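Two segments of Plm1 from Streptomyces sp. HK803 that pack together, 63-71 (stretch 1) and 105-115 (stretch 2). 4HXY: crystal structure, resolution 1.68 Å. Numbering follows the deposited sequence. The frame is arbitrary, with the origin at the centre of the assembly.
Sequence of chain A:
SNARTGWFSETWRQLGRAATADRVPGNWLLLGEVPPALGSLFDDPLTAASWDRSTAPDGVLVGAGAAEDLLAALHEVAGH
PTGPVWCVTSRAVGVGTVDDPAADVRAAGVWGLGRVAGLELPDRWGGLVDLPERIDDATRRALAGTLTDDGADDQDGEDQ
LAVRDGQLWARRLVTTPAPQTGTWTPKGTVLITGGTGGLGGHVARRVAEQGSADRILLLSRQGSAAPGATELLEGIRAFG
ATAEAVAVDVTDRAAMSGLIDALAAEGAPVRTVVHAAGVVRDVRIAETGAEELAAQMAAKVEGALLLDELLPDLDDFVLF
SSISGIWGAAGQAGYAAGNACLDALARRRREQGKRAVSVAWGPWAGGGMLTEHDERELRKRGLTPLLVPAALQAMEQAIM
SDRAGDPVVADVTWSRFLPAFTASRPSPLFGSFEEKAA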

# COMPACT_ATOMS: atom_id res chain seq x y z
N GLY A 63 -16.26 8.84 7.59
CA GLY A 63 -16.20 7.44 7.91
C GLY A 63 -16.05 6.65 6.62
O GLY A 63 -16.97 6.68 5.79
N ALA A 64 -14.91 5.99 6.45
CA ALA A 64 -14.54 5.37 5.18
C ALA A 64 -14.17 3.90 5.35
O ALA A 64 -13.36 3.55 6.19
CB ALA A 64 -13.36 6.10 4.58
N GLY A 65 -14.78 3.05 4.53
CA GLY A 65 -14.39 1.65 4.47
C GLY A 65 -13.49 1.29 3.31
O GLY A 65 -12.92 0.19 3.28
N ALA A 66 -13.39 2.18 2.32
CA ALA A 66 -12.52 1.98 1.16
C ALA A 66 -12.07 3.33 0.62
O ALA A 66 -12.68 4.36 0.92
CB ALA A 66 -13.27 1.21 0.08
N ALA A 67 -11.02 3.31 -0.19
CA ALA A 67 -10.41 4.54 -0.73
C ALA A 67 -11.45 5.41 -1.45
O ALA A 67 -11.44 6.63 -1.32
CB ALA A 67 -9.28 4.20 -1.66
N GLU A 68 -12.36 4.77 -2.20
CA GLU A 68 -13.42 5.49 -2.92
C GLU A 68 -14.31 6.33 -2.01
O GLU A 68 -14.78 7.39 -2.42
CB GLU A 68 -14.24 4.52 -3.78
CG GLU A 68 -14.94 3.45 -2.99
CD GLU A 68 -15.48 2.32 -3.82
OE1 GLU A 68 -16.26 2.60 -4.76
OE2 GLU A 68 -15.13 1.15 -3.50
N ASP A 69 -14.54 5.87 -0.78
CA ASP A 69 -15.39 6.59 0.16
C ASP A 69 -14.72 7.89 0.58
O ASP A 69 -15.37 8.95 0.68
CB ASP A 69 -15.67 5.75 1.41
CG ASP A 69 -16.39 4.45 1.10
OD1 ASP A 69 -17.25 4.41 0.19
OD2 ASP A 69 -16.10 3.45 1.81
N LEU A 70 -13.42 7.83 0.84
CA LEU A 70 -12.68 9.04 1.21
C LEU A 70 -12.56 9.97 -0.01
O LEU A 70 -12.65 11.19 0.12
CB LEU A 70 -11.30 8.67 1.77
CG LEU A 70 -10.38 9.85 2.13
CD1 LEU A 70 -11.04 10.81 3.10
CD2 LEU A 70 -9.06 9.32 2.72
N LEU A 71 -12.35 9.40 -1.19
CA LEU A 71 -12.28 10.19 -2.42
C LEU A 71 -13.58 10.98 -2.59
O LEU A 71 -13.54 12.18 -2.86
CB LEU A 71 -12.08 9.29 -3.65
CG LEU A 71 -11.90 10.05 -4.98
CD1 LEU A 71 -10.55 10.75 -5.05
CD2 LEU A 71 -12.03 9.14 -6.19
N VAL A 105 -8.41 -5.42 3.92
CA VAL A 105 -7.60 -4.98 2.79
C VAL A 105 -8.12 -3.65 2.25
O VAL A 105 -7.35 -2.73 2.00
CB VAL A 105 -7.55 -6.07 1.69
CG1 VAL A 105 -7.00 -5.53 0.36
CG2 VAL A 105 -6.75 -7.27 2.21
N ARG A 106 -9.43 -3.55 2.08
CA ARG A 106 -9.99 -2.33 1.49
C ARG A 106 -9.85 -1.11 2.41
O ARG A 106 -9.60 0.00 1.95
CB ARG A 106 -11.42 -2.57 1.04
CG ARG A 106 -11.42 -3.57 -0.11
CD ARG A 106 -12.76 -3.69 -0.76
NE ARG A 106 -12.83 -4.84 -1.68
CZ ARG A 106 -12.27 -4.91 -2.89
NH1 ARG A 106 -12.43 -6.01 -3.61
NH2 ARG A 106 -11.56 -3.91 -3.41
N ALA A 107 -9.97 -1.32 3.71
CA ALA A 107 -9.81 -0.23 4.67
C ALA A 107 -8.40 0.34 4.64
O ALA A 107 -8.20 1.56 4.82
CB ALA A 107 -10.14 -0.69 6.08
N ALA A 108 -7.41 -0.53 4.46
CA ALA A 108 -6.01 -0.10 4.35
C ALA A 108 -5.80 0.90 3.20
O ALA A 108 -4.97 1.81 3.31
CB ALA A 108 -5.07 -1.33 4.21
N GLY A 109 -6.54 0.73 2.11
CA GLY A 109 -6.48 1.66 0.98
C GLY A 109 -6.85 3.09 1.33
O GLY A 109 -6.33 4.04 0.74
N VAL A 110 -7.74 3.24 2.30
CA VAL A 110 -8.13 4.55 2.81
C VAL A 110 -6.89 5.30 3.31
O VAL A 110 -6.73 6.50 3.07
CB VAL A 110 -9.12 4.44 3.96
CG1 VAL A 110 -9.43 5.80 4.51
CG2 VAL A 110 -10.48 3.80 3.49
N TRP A 111 -6.03 4.59 4.04
CA TRP A 111 -4.81 5.18 4.59
C TRP A 111 -3.81 5.54 3.49
O TRP A 111 -3.14 6.59 3.55
CB TRP A 111 -4.18 4.24 5.63
CG TRP A 111 -4.88 4.34 6.92
CD1 TRP A 111 -6.20 4.07 7.16
CD2 TRP A 111 -4.34 4.79 8.16
NE1 TRP A 111 -6.50 4.31 8.46
CE2 TRP A 111 -5.37 4.74 9.11
CE3 TRP A 111 -3.06 5.18 8.58
CZ2 TRP A 111 -5.18 5.10 10.43
CZ3 TRP A 111 -2.89 5.56 9.90
CH2 TRP A 111 -3.93 5.47 10.81
N GLY A 112 -3.70 4.71 2.46
CA GLY A 112 -2.82 5.03 1.34
C GLY A 112 -3.23 6.33 0.69
O GLY A 112 -2.40 7.20 0.45
N LEU A 113 -4.53 6.47 0.42
CA LEU A 113 -5.04 7.68 -0.19
C LEU A 113 -4.98 8.89 0.75
O LEU A 113 -4.62 9.99 0.32
CB LEU A 113 -6.48 7.45 -0.66
CG LEU A 113 -7.01 8.58 -1.53
CD1 LEU A 113 -7.81 7.98 -2.71
CD2 LEU A 113 -7.83 9.55 -0.71
N GLY A 114 -5.32 8.68 2.01
CA GLY A 114 -5.34 9.74 3.00
C GLY A 114 -4.00 10.41 3.20
O GLY A 114 -3.91 11.62 3.31
N ARG A 115 -2.93 9.63 3.20
CA ARG A 115 -1.58 10.21 3.23
C ARG A 115 -1.30 11.14 2.05
O ARG A 115 -0.69 12.20 2.22
CB ARG A 115 -0.51 9.12 3.31
CG ARG A 115 -0.42 8.45 4.70
CD ARG A 115 0.72 7.43 4.79
NE ARG A 115 0.36 6.14 4.18
CZ ARG A 115 -0.19 5.12 4.82
NH1 ARG A 115 -0.42 5.17 6.13
NH2 ARG A 115 -0.48 4.02 4.17
O HOH W 1 -9.48 0.88 -0.57

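Val110, Leu113 and Leu70 cover more surface than any other residues in this contact, in which the helix begun at Ala67 packs on the helix of stretch 2, their axes 8.4 Å apart at closest approach and their N-to-C directions 40° apart. Val110 (chi1 t) has the largest covered area. Its CG2 sits against the turn that leads into the first helix, 3.8 Å from Ala64 CB, 3.9 Å from Gly65 C and 3.3 Å from Ala66 C, so one methyl touches backbone and side chain alike. The backbones come close here: the CA atoms of Ala67 and Val110 are 4.2 Å apart, and Ala67 CB lies 3.8 Å from Gly109 O. Val110 CG1 faces the next turn of the helix, 4.0 Å from Leu70 CD2. Leu113, with its CA-to-CB bond directed toward stretch 1, reaches two residues through different methyls: CD1 is 4.2 Å from Ala67 CB, and CD2 is 3.7 Å from Leu70 CD2. Leu70 (chi1 t, chi2 p) points toward stretch 2 in return. Its CD2 also packs over backbone, 3.7 Å from Val110 O and 3.8 Å from Gly114 CA.

No direct hydrogen bond joins the stretches. Gly65 O comes within 3.3 Å of Ala107 N, but the angle is poor; the same oxygen makes a CA-H...O contact with Ala107 CA at 3.4 Å. A water supplies the polar link, accepting from Ala67 N (2.9 Å from the water O) and donating to Arg106 O (2.7 Å from the water O), a pair too far apart, at 4.2 Å, to bond directly. Within stretch 1, Asp69 OD2 steadies the turn, accepting from Gly65 N at 3.0 Å and, weakly, from Ala66 N at 3.0 Å.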